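Local coordinates for protein type I polyketide synthase PikAII (Streptomyces venezuelae, PDB 3QP9) that is a C2-type ketoreductase of a modular polyketide synthase, which probably epimerises the alpha-substituent of beta-keto intermediates rather than reducing the keto group, at residues V67-S72 with A200-L205; D195-A200 with V221-S226; S442-S447 with R464-A469. All blocks are in the same frame, centred on the assembly; numbering follows the deposited sequence.

Interaction 1 of 3, residues V67-S72 with A200-L205; sequences VLAALS and ADRAAL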
ATOM      1  N   VAL A  67      -2.014 -24.047  10.853  1.00 43.29           N
ATOM      2  CA  VAL A  67      -0.671 -23.625  10.376  1.00 43.17           C
ATOM      3  C   VAL A  67       0.482 -24.634  10.787  1.00 43.33           C
ATOM      4  O   VAL A  67       1.189 -25.150   9.917  1.00 42.48           O
ATOM      5  CB  VAL A  67      -0.305 -22.167  10.745  1.00 43.06           C
ATOM      6  CG1 VAL A  67       1.050 -21.797  10.105  1.00 42.21           C
ATOM      7  CG2 VAL A  67      -1.380 -21.189  10.259  1.00 39.72           C
ATOM      8  N   LEU A  68       0.659 -24.956  12.080  1.00 44.16           N
ATOM      9  CA  LEU A  68       1.707 -25.938  12.393  1.00 43.76           C
ATOM     10  C   LEU A  68       1.430 -27.310  11.837  1.00 43.83           C
ATOM     11  O   LEU A  68       2.366 -28.000  11.394  1.00 42.20           O
ATOM     12  CB  LEU A  68       2.069 -26.020  13.895  1.00 46.33           C
ATOM     13  CG  LEU A  68       1.941 -24.858  14.863  1.00 45.20           C
ATOM     14  CD1 LEU A  68       2.531 -25.332  16.186  1.00 51.64           C
ATOM     15  CD2 LEU A  68       2.672 -23.641  14.382  1.00 46.49           C
ATOM     16  N   ALA A  69       0.154 -27.725  11.785  1.00 43.06           N
ATOM     17  CA  ALA A  69      -0.095 -29.030  11.185  1.00 43.90           C
ATOM     18  C   ALA A  69       0.387 -29.040   9.733  1.00 42.84           C
ATOM     19  O   ALA A  69       1.082 -29.967   9.320  1.00 43.64           O
ATOM     20  CB  ALA A  69      -1.594 -29.449  11.301  1.00 44.82           C
ATOM     21  N   ALA A  70       0.070 -27.986   8.958  1.00 41.22           N
ATOM     22  CA  ALA A  70       0.538 -27.955   7.555  1.00 38.60           C
ATOM     23  C   ALA A  70       2.042 -27.969   7.408  1.00 36.21           C
ATOM     24  O   ALA A  70       2.583 -28.683   6.549  1.00 34.27           O
ATOM     25  CB  ALA A  70      -0.056 -26.769   6.799  1.00 39.18           C
ATOM     26  N   LEU A  71       2.726 -27.195   8.252  1.00 36.72           N
ATOM     27  CA  LEU A  71       4.180 -27.173   8.219  1.00 38.79           C
ATOM     28  C   LEU A  71       4.749 -28.568   8.600  1.00 40.69           C
ATOM     29  O   LEU A  71       5.661 -29.094   7.935  1.00 41.15           O
ATOM     30  CB  LEU A  71       4.723 -26.129   9.199  1.00 38.74           C
ATOM     31  CG  LEU A  71       4.445 -24.630   8.989  1.00 38.99           C
ATOM     32  CD1 LEU A  71       4.778 -23.909  10.196  1.00 38.68           C
ATOM     33  CD2 LEU A  71       5.332 -24.131   7.939  1.00 41.06           C
ATOM     34  N   SER A  72       4.211 -29.138   9.680  1.00 41.84           N
ATOM     35  CA  SER A  72       4.595 -30.483  10.108  1.00 44.79           C
ATOM     36  C   SER A  72       4.362 -31.438   8.955  1.00 45.36           C
ATOM     37  O   SER A  72       5.303 -32.123   8.514  1.00 45.70           O
ATOM     38  CB  SER A  72       3.790 -30.924  11.360  1.00 44.82           C
ATOM     39  OG  SER A  72       4.197 -30.220  12.537  1.00 47.26           O
ATOM     40  N   ALA A 200      -9.587 -19.087   4.237  1.00 56.84           N
ATOM     41  CA  ALA A 200      -8.305 -19.870   4.109  1.00 55.72           C
ATOM     42  C   ALA A 200      -8.333 -21.251   4.774  1.00 54.71           C
ATOM     43  O   ALA A 200      -8.393 -21.346   6.000  1.00 54.69           O
ATOM     44  CB  ALA A 200      -7.110 -19.050   4.599  1.00 55.77           C
ATOM     45  N   ASP A 201      -8.303 -22.295   3.940  1.00 52.95           N
ATOM     46  CA  ASP A 201      -8.551 -23.689   4.334  1.00 52.06           C
ATOM     47  C   ASP A 201      -7.320 -24.556   4.237  1.00 50.95           C
ATOM     48  O   ASP A 201      -6.264 -24.042   3.912  1.00 52.05           O
ATOM     49  CB  ASP A 201      -9.670 -24.279   3.459  1.00 52.27           C
ATOM     50  CG  ASP A 201      -9.273 -24.419   1.982  1.00 53.51           C
ATOM     51  OD1 ASP A 201      -8.112 -24.043   1.649  1.00 52.37           O
ATOM     52  OD2 ASP A 201     -10.109 -24.921   1.171  1.00 47.85           O
ATOM     53  N   ARG A 202      -7.421 -25.873   4.481  1.00 49.73           N
ATOM     54  CA  ARG A 202      -6.210 -26.717   4.543  1.00 47.18           C
ATOM     55  C   ARG A 202      -5.427 -26.869   3.238  1.00 45.91           C
ATOM     56  O   ARG A 202      -4.195 -26.834   3.259  1.00 44.37           O
ATOM     57  CB  ARG A 202      -6.460 -28.086   5.188  1.00 49.11           C
ATOM     58  CG  ARG A 202      -5.230 -29.067   5.336  1.00 49.55           C
ATOM     59  CD  ARG A 202      -3.941 -28.413   6.021  1.00 53.09           C
ATOM     60  NE  ARG A 202      -3.179 -29.329   6.894  1.00 57.27           N
ATOM     61  CZ  ARG A 202      -2.521 -30.429   6.488  1.00 59.33           C
ATOM     62  NH1 ARG A 202      -2.533 -30.790   5.204  1.00 63.66           N
ATOM     63  NH2 ARG A 202      -1.873 -31.204   7.357  1.00 53.55           N
ATOM     64  N   ALA A 203      -6.125 -27.077   2.119  1.00 43.27           N
ATOM     65  CA  ALA A 203      -5.500 -27.027   0.786  1.00 40.82           C
ATOM     66  C   ALA A 203      -4.739 -25.708   0.537  1.00 37.24           C
ATOM     67  O   ALA A 203      -3.682 -25.738  -0.043  1.00 37.28           O
ATOM     68  CB  ALA A 203      -6.534 -27.275  -0.336  1.00 41.38           C
ATOM     69  N   ALA A 204      -5.237 -24.576   1.015  1.00 35.71           N
ATOM     70  CA  ALA A 204      -4.511 -23.312   0.897  1.00 35.22           C
ATOM     71  C   ALA A 204      -3.191 -23.316   1.781  1.00 36.76           C
ATOM     72  O   ALA A 204      -2.148 -22.768   1.364  1.00 36.33           O
ATOM     73  CB  ALA A 204      -5.438 -22.133   1.285  1.00 33.72           C
ATOM     74  N   LEU A 205      -3.222 -23.932   2.974  1.00 35.92           N
ATOM     75  CA  LEU A 205      -2.041 -23.862   3.861  1.00 38.31           C
ATOM     76  C   LEU A 205      -0.966 -24.829   3.342  1.00 38.26           C
ATOM     77  O   LEU A 205       0.203 -24.579   3.472  1.00 39.61           O
ATOM     78  CB  LEU A 205      -2.406 -24.134   5.331  1.00 36.49           C
ATOM     79  CG  LEU A 205      -3.391 -23.098   5.945  1.00 39.36           C
ATOM     80  CD1 LEU A 205      -4.033 -23.755   7.160  1.00 42.47           C
ATOM     81  CD2 LEU A 205      -2.754 -21.733   6.386  1.00 38.63           C
TER

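Interaction 2 of 3, residues D195-A200 with V221-S226; sequences DLPSDA and VAVRAS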
ATOM      1  N   ASP A 195      -0.243 -14.289   0.696  1.00 26.52           N
ATOM      2  CA  ASP A 195      -1.595 -13.950   1.158  1.00 27.98           C
ATOM      3  C   ASP A 195      -2.527 -15.147   0.965  1.00 29.68           C
ATOM      4  O   ASP A 195      -2.648 -15.637  -0.147  1.00 28.92           O
ATOM      5  CB  ASP A 195      -2.125 -12.757   0.344  1.00 27.60           C
ATOM      6  CG  ASP A 195      -3.498 -12.284   0.808  1.00 31.58           C
ATOM      7  OD1 ASP A 195      -4.456 -12.443   0.002  1.00 34.20           O
ATOM      8  OD2 ASP A 195      -3.603 -11.887   1.997  1.00 31.03           O
ATOM      9  N   LEU A 196      -3.186 -15.568   2.040  1.00 29.76           N
ATOM     10  CA  LEU A 196      -4.067 -16.724   2.077  1.00 33.22           C
ATOM     11  C   LEU A 196      -5.409 -16.195   1.735  1.00 34.47           C
ATOM     12  O   LEU A 196      -5.588 -14.994   1.759  1.00 33.74           O
ATOM     13  CB  LEU A 196      -4.061 -17.388   3.466  1.00 32.89           C
ATOM     14  CG  LEU A 196      -2.712 -18.042   3.762  1.00 34.59           C
ATOM     15  CD1 LEU A 196      -2.612 -18.482   5.218  1.00 35.71           C
ATOM     16  CD2 LEU A 196      -2.374 -19.220   2.857  1.00 30.72           C
ATOM     17  N   PRO A 197      -6.315 -17.068   1.281  1.00 38.73           N
ATOM     18  CA  PRO A 197      -7.658 -16.594   0.910  1.00 42.57           C
ATOM     19  C   PRO A 197      -8.316 -15.941   2.144  1.00 47.09           C
ATOM     20  O   PRO A 197      -8.136 -16.479   3.267  1.00 48.30           O
ATOM     21  CB  PRO A 197      -8.409 -17.881   0.551  1.00 43.61           C
ATOM     22  CG  PRO A 197      -7.357 -18.958   0.247  1.00 39.19           C
ATOM     23  CD  PRO A 197      -6.113 -18.528   1.108  1.00 38.02           C
ATOM     24  N   SER A 198      -9.102 -14.862   1.970  1.00 49.61           N
ATOM     25  CA  SER A 198      -9.700 -14.147   3.151  1.00 52.39           C
ATOM     26  C   SER A 198     -10.044 -15.058   4.341  1.00 53.83           C
ATOM     27  O   SER A 198      -9.849 -14.661   5.474  1.00 54.50           O
ATOM     28  CB  SER A 198     -10.942 -13.317   2.800  1.00 52.67           C
ATOM     29  OG  SER A 198     -10.726 -12.507   1.657  1.00 55.74           O
ATOM     30  N   ASP A 199     -10.546 -16.265   4.071  1.00 55.95           N
ATOM     31  CA  ASP A 199     -10.861 -17.242   5.126  1.00 57.88           C
ATOM     32  C   ASP A 199      -9.809 -18.310   5.290  1.00 57.34           C
ATOM     33  O   ASP A 199      -9.180 -18.413   6.357  1.00 58.90           O
ATOM     34  CB  ASP A 199     -12.280 -17.825   4.966  1.00 58.81           C
ATOM     35  CG  ASP A 199     -13.295 -17.077   5.835  1.00 62.04           C
ATOM     36  OD1 ASP A 199     -13.793 -16.000   5.395  1.00 65.03           O
ATOM     37  OD2 ASP A 199     -13.565 -17.556   6.967  1.00 63.37           O
ATOM     38  N   ALA A 200      -9.587 -19.087   4.237  1.00 56.84           N
ATOM     39  CA  ALA A 200      -8.305 -19.870   4.109  1.00 55.72           C
ATOM     40  C   ALA A 200      -8.333 -21.251   4.774  1.00 54.71           C
ATOM     41  O   ALA A 200      -8.393 -21.346   6.000  1.00 54.69           O
ATOM     42  CB  ALA A 200      -7.110 -19.050   4.599  1.00 55.77           C
ATOM     43  N   VAL A 221       3.478 -13.637  -3.212  1.00 23.24           N
ATOM     44  CA  VAL A 221       2.628 -14.741  -3.672  1.00 23.56           C
ATOM     45  C   VAL A 221       1.266 -14.675  -3.052  1.00 22.17           C
ATOM     46  O   VAL A 221       1.116 -14.448  -1.862  1.00 23.79           O
ATOM     47  CB  VAL A 221       3.302 -16.130  -3.420  1.00 22.90           C
ATOM     48  CG1 VAL A 221       2.511 -17.240  -4.005  1.00 24.30           C
ATOM     49  CG2 VAL A 221       4.723 -16.177  -3.997  1.00 23.85           C
ATOM     50  N   ALA A 222       0.224 -14.861  -3.909  1.00 23.26           N
ATOM     51  CA  ALA A 222      -1.096 -15.102  -3.447  1.00 24.80           C
ATOM     52  C   ALA A 222      -1.500 -16.602  -3.617  1.00 24.68           C
ATOM     53  O   ALA A 222      -1.127 -17.226  -4.594  1.00 23.81           O
ATOM     54  CB  ALA A 222      -2.080 -14.208  -4.296  1.00 25.42           C
ATOM     55  N   VAL A 223      -2.242 -17.158  -2.639  1.00 24.09           N
ATOM     56  CA  VAL A 223      -2.673 -18.560  -2.575  1.00 26.57           C
ATOM     57  C   VAL A 223      -4.179 -18.521  -2.745  1.00 27.74           C
ATOM     58  O   VAL A 223      -4.913 -17.875  -1.925  1.00 28.88           O
ATOM     59  CB  VAL A 223      -2.439 -19.128  -1.230  1.00 25.74           C
ATOM     60  CG1 VAL A 223      -2.924 -20.572  -1.201  1.00 29.05           C
ATOM     61  CG2 VAL A 223      -0.939 -19.015  -0.935  1.00 27.45           C
ATOM     62  N   ARG A 224      -4.667 -19.141  -3.819  1.00 29.37           N
ATOM     63  CA  ARG A 224      -6.076 -19.066  -4.125  1.00 32.12           C
ATOM     64  C   ARG A 224      -6.573 -20.471  -4.393  1.00 35.50           C
ATOM     65  O   ARG A 224      -5.801 -21.445  -4.466  1.00 35.49           O
ATOM     66  CB  ARG A 224      -6.440 -18.093  -5.304  1.00 34.35           C
ATOM     67  CG  ARG A 224      -6.024 -16.591  -5.003  1.00 29.90           C
ATOM     68  CD  ARG A 224      -6.860 -16.055  -3.922  1.00 31.44           C
ATOM     69  NE  ARG A 224      -6.657 -14.641  -3.612  1.00 28.87           N
ATOM     70  CZ  ARG A 224      -5.926 -14.153  -2.590  1.00 30.39           C
ATOM     71  NH1 ARG A 224      -5.860 -12.830  -2.410  1.00 28.26           N
ATOM     72  NH2 ARG A 224      -5.277 -14.973  -1.784  1.00 29.33           N
ATOM     73  N   ALA A 225      -7.887 -20.592  -4.475  1.00 38.64           N
ATOM     74  CA  ALA A 225      -8.490 -21.890  -4.806  1.00 40.61           C
ATOM     75  C   ALA A 225      -7.889 -22.451  -6.109  1.00 40.04           C
ATOM     76  O   ALA A 225      -7.738 -23.642  -6.263  1.00 41.53           O
ATOM     77  CB  ALA A 225     -10.036 -21.705  -4.953  1.00 41.49           C
ATOM     78  N   SER A 226      -7.515 -21.575  -7.021  1.00 39.49           N
ATOM     79  CA  SER A 226      -6.893 -22.011  -8.296  1.00 39.67           C
ATOM     80  C   SER A 226      -5.475 -22.544  -8.239  1.00 39.48           C
ATOM     81  O   SER A 226      -5.102 -23.354  -9.112  1.00 40.68           O
ATOM     82  CB  SER A 226      -7.063 -20.905  -9.393  1.00 41.32           C
ATOM     83  OG  SER A 226      -6.141 -19.803  -9.308  1.00 42.63           O
TER

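Interaction 3 of 3, residues S442-S447 with R464-A469; sequences SPWEGS and RPLAPA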
ATOM      1  N   SER A 442       4.475   8.446  -9.202  1.00 27.77           N
ATOM      2  CA  SER A 442       5.834   8.762  -8.940  1.00 29.02           C
ATOM      3  C   SER A 442       5.875  10.239  -8.620  1.00 28.79           C
ATOM      4  O   SER A 442       4.928  10.940  -8.913  1.00 28.88           O
ATOM      5  CB  SER A 442       6.739   8.377 -10.154  1.00 25.64           C
ATOM      6  OG  SER A 442       6.440   9.143 -11.274  1.00 31.44           O
ATOM      7  N   PRO A 443       6.976  10.735  -8.003  1.00 30.28           N
ATOM      8  CA  PRO A 443       6.923  12.156  -7.593  1.00 30.08           C
ATOM      9  C   PRO A 443       6.730  13.181  -8.693  1.00 30.88           C
ATOM     10  O   PRO A 443       7.330  13.090  -9.756  1.00 32.37           O
ATOM     11  CB  PRO A 443       8.325  12.369  -6.935  1.00 30.93           C
ATOM     12  CG  PRO A 443       8.647  10.999  -6.299  1.00 30.93           C
ATOM     13  CD  PRO A 443       8.102  10.023  -7.392  1.00 29.78           C
ATOM     14  N   TRP A 444       5.977  14.228  -8.372  1.00 31.78           N
ATOM     15  CA  TRP A 444       5.717  15.357  -9.275  1.00 32.68           C
ATOM     16  C   TRP A 444       6.802  16.422  -9.152  1.00 34.28           C
ATOM     17  O   TRP A 444       7.327  16.654  -8.060  1.00 32.48           O
ATOM     18  CB  TRP A 444       4.448  16.014  -8.844  1.00 29.78           C
ATOM     19  CG  TRP A 444       3.186  15.213  -9.149  1.00 33.15           C
ATOM     20  CD1 TRP A 444       3.025  13.820  -9.128  1.00 32.69           C
ATOM     21  CD2 TRP A 444       1.892  15.752  -9.428  1.00 32.49           C
ATOM     22  NE1 TRP A 444       1.713  13.505  -9.406  1.00 30.57           N
ATOM     23  CE2 TRP A 444       1.003  14.654  -9.598  1.00 32.10           C
ATOM     24  CE3 TRP A 444       1.394  17.064  -9.560  1.00 33.44           C
ATOM     25  CZ2 TRP A 444      -0.370  14.820  -9.894  1.00 34.53           C
ATOM     26  CZ3 TRP A 444       0.031  17.230  -9.873  1.00 33.75           C
ATOM     27  CH2 TRP A 444      -0.839  16.112 -10.022  1.00 32.49           C
ATOM     28  N   GLU A 445       7.096  17.066 -10.270  1.00 37.01           N
ATOM     29  CA  GLU A 445       7.958  18.262 -10.272  1.00 39.86           C
ATOM     30  C   GLU A 445       7.613  19.203  -9.146  1.00 42.00           C
ATOM     31  O   GLU A 445       6.434  19.376  -8.781  1.00 42.54           O
ATOM     32  CB  GLU A 445       7.825  19.029 -11.577  1.00 41.17           C
ATOM     33  CG  GLU A 445       8.546  18.435 -12.754  1.00 42.87           C
ATOM     34  CD  GLU A 445       8.410  19.279 -14.009  1.00 47.88           C
ATOM     35  OE1 GLU A 445       9.147  18.967 -14.975  1.00 48.32           O
ATOM     36  OE2 GLU A 445       7.550  20.211 -14.067  1.00 47.61           O
ATOM     37  N   GLY A 446       8.658  19.824  -8.612  1.00 44.66           N
ATOM     38  CA  GLY A 446       8.498  20.800  -7.575  1.00 48.18           C
ATOM     39  C   GLY A 446       8.419  20.149  -6.205  1.00 49.46           C
ATOM     40  O   GLY A 446       8.664  20.826  -5.208  1.00 50.05           O
ATOM     41  N   SER A 447       8.072  18.857  -6.123  1.00 48.42           N
ATOM     42  CA  SER A 447       7.849  18.277  -4.805  1.00 49.22           C
ATOM     43  C   SER A 447       9.174  17.998  -4.097  1.00 49.90           C
ATOM     44  O   SER A 447      10.230  17.866  -4.753  1.00 49.78           O
ATOM     45  CB  SER A 447       6.960  17.026  -4.862  1.00 49.03           C
ATOM     46  OG  SER A 447       7.728  15.933  -5.278  1.00 49.08           O
ATOM     47  N   ARG A 464      11.884  10.326 -13.577  1.00 34.73           N
ATOM     48  CA  ARG A 464      11.836  11.723 -14.049  1.00 36.01           C
ATOM     49  C   ARG A 464      10.606  12.399 -13.435  1.00 33.97           C
ATOM     50  O   ARG A 464       9.489  11.950 -13.708  1.00 32.70           O
ATOM     51  CB  ARG A 464      11.775  11.786 -15.595  1.00 37.21           C
ATOM     52  CG  ARG A 464      12.027  13.237 -16.157  1.00 43.66           C
ATOM     53  CD  ARG A 464      11.712  13.564 -17.653  1.00 50.76           C
ATOM     54  NE  ARG A 464      12.641  12.952 -18.602  1.00 57.91           N
ATOM     55  CZ  ARG A 464      13.695  13.565 -19.133  1.00 62.07           C
ATOM     56  NH1 ARG A 464      13.969  14.829 -18.797  1.00 63.44           N
ATOM     57  NH2 ARG A 464      14.486  12.918 -19.988  1.00 62.11           N
ATOM     58  N   PRO A 465      10.784  13.476 -12.619  1.00 33.94           N
ATOM     59  CA  PRO A 465       9.593  14.102 -12.019  1.00 31.43           C
ATOM     60  C   PRO A 465       8.539  14.469 -13.036  1.00 32.05           C
ATOM     61  O   PRO A 465       8.873  14.896 -14.168  1.00 31.54           O
ATOM     62  CB  PRO A 465      10.127  15.381 -11.363  1.00 31.22           C
ATOM     63  CG  PRO A 465      11.655  15.125 -11.200  1.00 33.88           C
ATOM     64  CD  PRO A 465      12.021  13.870 -11.878  1.00 33.48           C
ATOM     65  N   LEU A 466       7.286  14.224 -12.632  1.00 30.63           N
ATOM     66  CA  LEU A 466       6.122  14.416 -13.513  1.00 30.61           C
ATOM     67  C   LEU A 466       5.781  15.881 -13.659  1.00 29.80           C
ATOM     68  O   LEU A 466       5.489  16.550 -12.662  1.00 31.09           O
ATOM     69  CB  LEU A 466       4.880  13.662 -12.976  1.00 27.79           C
ATOM     70  CG  LEU A 466       4.632  12.190 -13.296  1.00 33.95           C
ATOM     71  CD1 LEU A 466       5.846  11.344 -13.749  1.00 28.02           C
ATOM     72  CD2 LEU A 466       3.549  11.409 -12.391  1.00 28.02           C
ATOM     73  N   ALA A 467       5.686  16.363 -14.901  1.00 31.50           N
ATOM     74  CA  ALA A 467       5.058  17.725 -15.041  1.00 32.78           C
ATOM     75  C   ALA A 467       3.567  17.647 -14.611  1.00 31.76           C
ATOM     76  O   ALA A 467       2.878  16.676 -14.907  1.00 30.87           O
ATOM     77  CB  ALA A 467       5.173  18.280 -16.413  1.00 30.57           C
ATOM     78  N   PRO A 468       3.120  18.657 -13.851  1.00 33.49           N
ATOM     79  CA  PRO A 468       1.811  18.697 -13.212  1.00 32.25           C
ATOM     80  C   PRO A 468       0.715  18.615 -14.266  1.00 31.58           C
ATOM     81  O   PRO A 468      -0.194  17.799 -14.133  1.00 31.00           O
ATOM     82  CB  PRO A 468       1.827  20.048 -12.459  1.00 34.06           C
ATOM     83  CG  PRO A 468       3.297  20.156 -12.040  1.00 36.55           C
ATOM     84  CD  PRO A 468       4.085  19.589 -13.207  1.00 34.13           C
ATOM     85  N   ALA A 469       0.861  19.375 -15.332  1.00 30.09           N
ATOM     86  CA  ALA A 469      -0.096  19.349 -16.428  1.00 31.28           C
ATOM     87  C   ALA A 469      -0.289  17.962 -17.073  1.00 31.12           C
ATOM     88  O   ALA A 469      -1.442  17.535 -17.346  1.00 31.44           O
ATOM     89  CB  ALA A 469       0.369  20.347 -17.517  1.00 32.22           C
TER

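Interaction 1 of 3, residues V67-S72 with A200-L205
Leu205 sends CG beside its own backbone N (chi1 -62°), a setting that brings Leu205 CD2 to 4.1 Å from Val67 CG2, the two side chains crossing at about a right angle. One turn further along, the contact needs no rotamer: Ala70 CB lies 3.8 Å from Leu205 CB, and this methyl-to-methylene approach brings the backbones close, with Ala70 CA and Leu205 CA 6.1 Å apart.

Arg202 completes the contact from the solvent-exposed side. Its chain leaves anti to the backbone N (chi1 -179°), then bends at chi2 and chi3, which lays the guanidinium against helix 65-73 with Ala70 CA over one of its faces; Arg202 NE is 4.0 Å from Ala70 CB. Arg202 NH2 comes no nearer than 3.8 Å to Ala69 O, too far for a bond, and the charge is instead met by Asp206 through NH1. No hydrogen bond links the two segments. The start of the second helix is fixed within its own segment, where the N-cap residue Asp201 accepts Ala204 N on OD1 at 3.0 Å.

Helices 65-73 and 202-212 thus pack side to side, with a small residue, Ala70, set against Leu205 where they come close, Val67 buried below and Arg202 laid along the exposed side, in the N-terminal Rossmann-like half of the ketoreductase.

Interaction 2 of 3, residues D195-A200 with V221-S226
Asp195 and Arg224 meet through a single carboxylate oxygen, which both terminal nitrogens of the arginine grip end-on. Asp195 CG, anti to the backbone N (chi1 -177°), carries the carboxylate there. Arg224 NH1 reaches Asp195 OD1 at 2.8 Å, nearly along the C-O axis, while Arg224 NH2 comes to the same oxygen from above the carboxylate plane at 3.2 Å. OD1 lies near the guanidinium plane, though the flat groups are turned 68° apart. Arg224 NH2 also donates to Val223 O at 2.9 Å, and more weakly to Asp195 O, so the guanidinium is tied to both strands.

Beneath this salt bridge runs a parallel pairing of Asp195 with Ala222: Asp195 N donates to Val221 O at 2.9 Å, with Val223 N returning an equal bond to Asp195 O. On the other side of the strands, Leu196 CD2 and Val223 CG2 lie side by side at 4.1 Å. Beyond the pairing, Pro197 CD lies 3.3 Å from Val223 O.

A second shell positions the charged pair. Asp195 OD2 takes bonds from Thr155 OG1 and Ala158 N; with the arginine on OD1, these donors would favour an ionised carboxylate, while Asp165, salt-bridged to Arg224 NE, shares the arginine's charge. Strands 190-196 and 220-224 belong to a beta-alpha-beta unit whose helix 202-212 covers the Leu196 and Val223 side through Leu205 and Ala204, while strand 227-235 continues the pairing beyond Ala222.

Interaction 3 of 3, residues S442-S447 with R464-A469
Trp444 and Leu466 form a single backbone bridge that pairs two irregular segments of the ketoreductase's Rossmann fold: the loop after strand 435-441 and the approach to helix 468-481. Two hydrogen bonds make it. Leu466 N donates to a lone pair of Pro443 O at 3.1 Å, and Glu445 N to Leu466 O at 2.9 Å, the latter from above the carbonyl plane. Weaker CA-H...O contacts flank them, with Pro465 CA 3.4 Å from Pro443 O. Within the loop, a type II beta turn from Trp444 to Ser447 turns the chain away; Trp444 O accepts both Ser447 N and Ser447 OG, and Gly446 takes the left-handed conformation that suits its place in the turn.

Apolar contacts gather on the Trp444 side. The indole and the leucine run obliquely to each other, with Trp444 CD1 4.1 Å from Leu466 CD2, and the indole slides past Pro468 in the opposite direction, Trp444 CE3 being 4.2 Å from Pro468 CB. Ala471 and Leu472 of helix 468-481 and an edge-to-face neighbour, Trp441, pack round the same ring.

Polar side chains meet largely carbon here. Glu445 leaves beside its backbone N (chi1 -77°) and then runs extended, which carries its methylenes across Pro465 at about a right angle, Glu445 CG being 3.7 Å from Pro465 CB, and its carboxylate across the start of the helix, where Glu445 OE2 lies 3.6 Å from Pro468 CD. Ser442, with OG lodged between its backbone N and carbonyl carbon (chi1 65°), turns that hydroxyl onto the leucine's methyl group: Ser442 OG stands 3.4 Å from Leu466 CD1.

Overall arrangement
From the N terminus, the chain first lays down helix 65-73, which waits until helix 202-212 arrives and interaction 1 closes a loop of 127 intervening residues. Before that, strand 190-196 has opened interaction 2, which closes at strand 220-224 over a much shorter loop; the two cross, share Ala200 and touch, Leu205 packing on Leu196 and Ala204 on Pro197. Together they join helices 65-73 and 202-212 to each other and, through Leu205 and Ala204, to strands 190-196 and 220-224. Interaction 3 follows in series as a short closure around helix 453-460, in the half that carries the KR family region. Its centre lies about 46 Å from that of interaction 1 and about 37 Å from that of interaction 2.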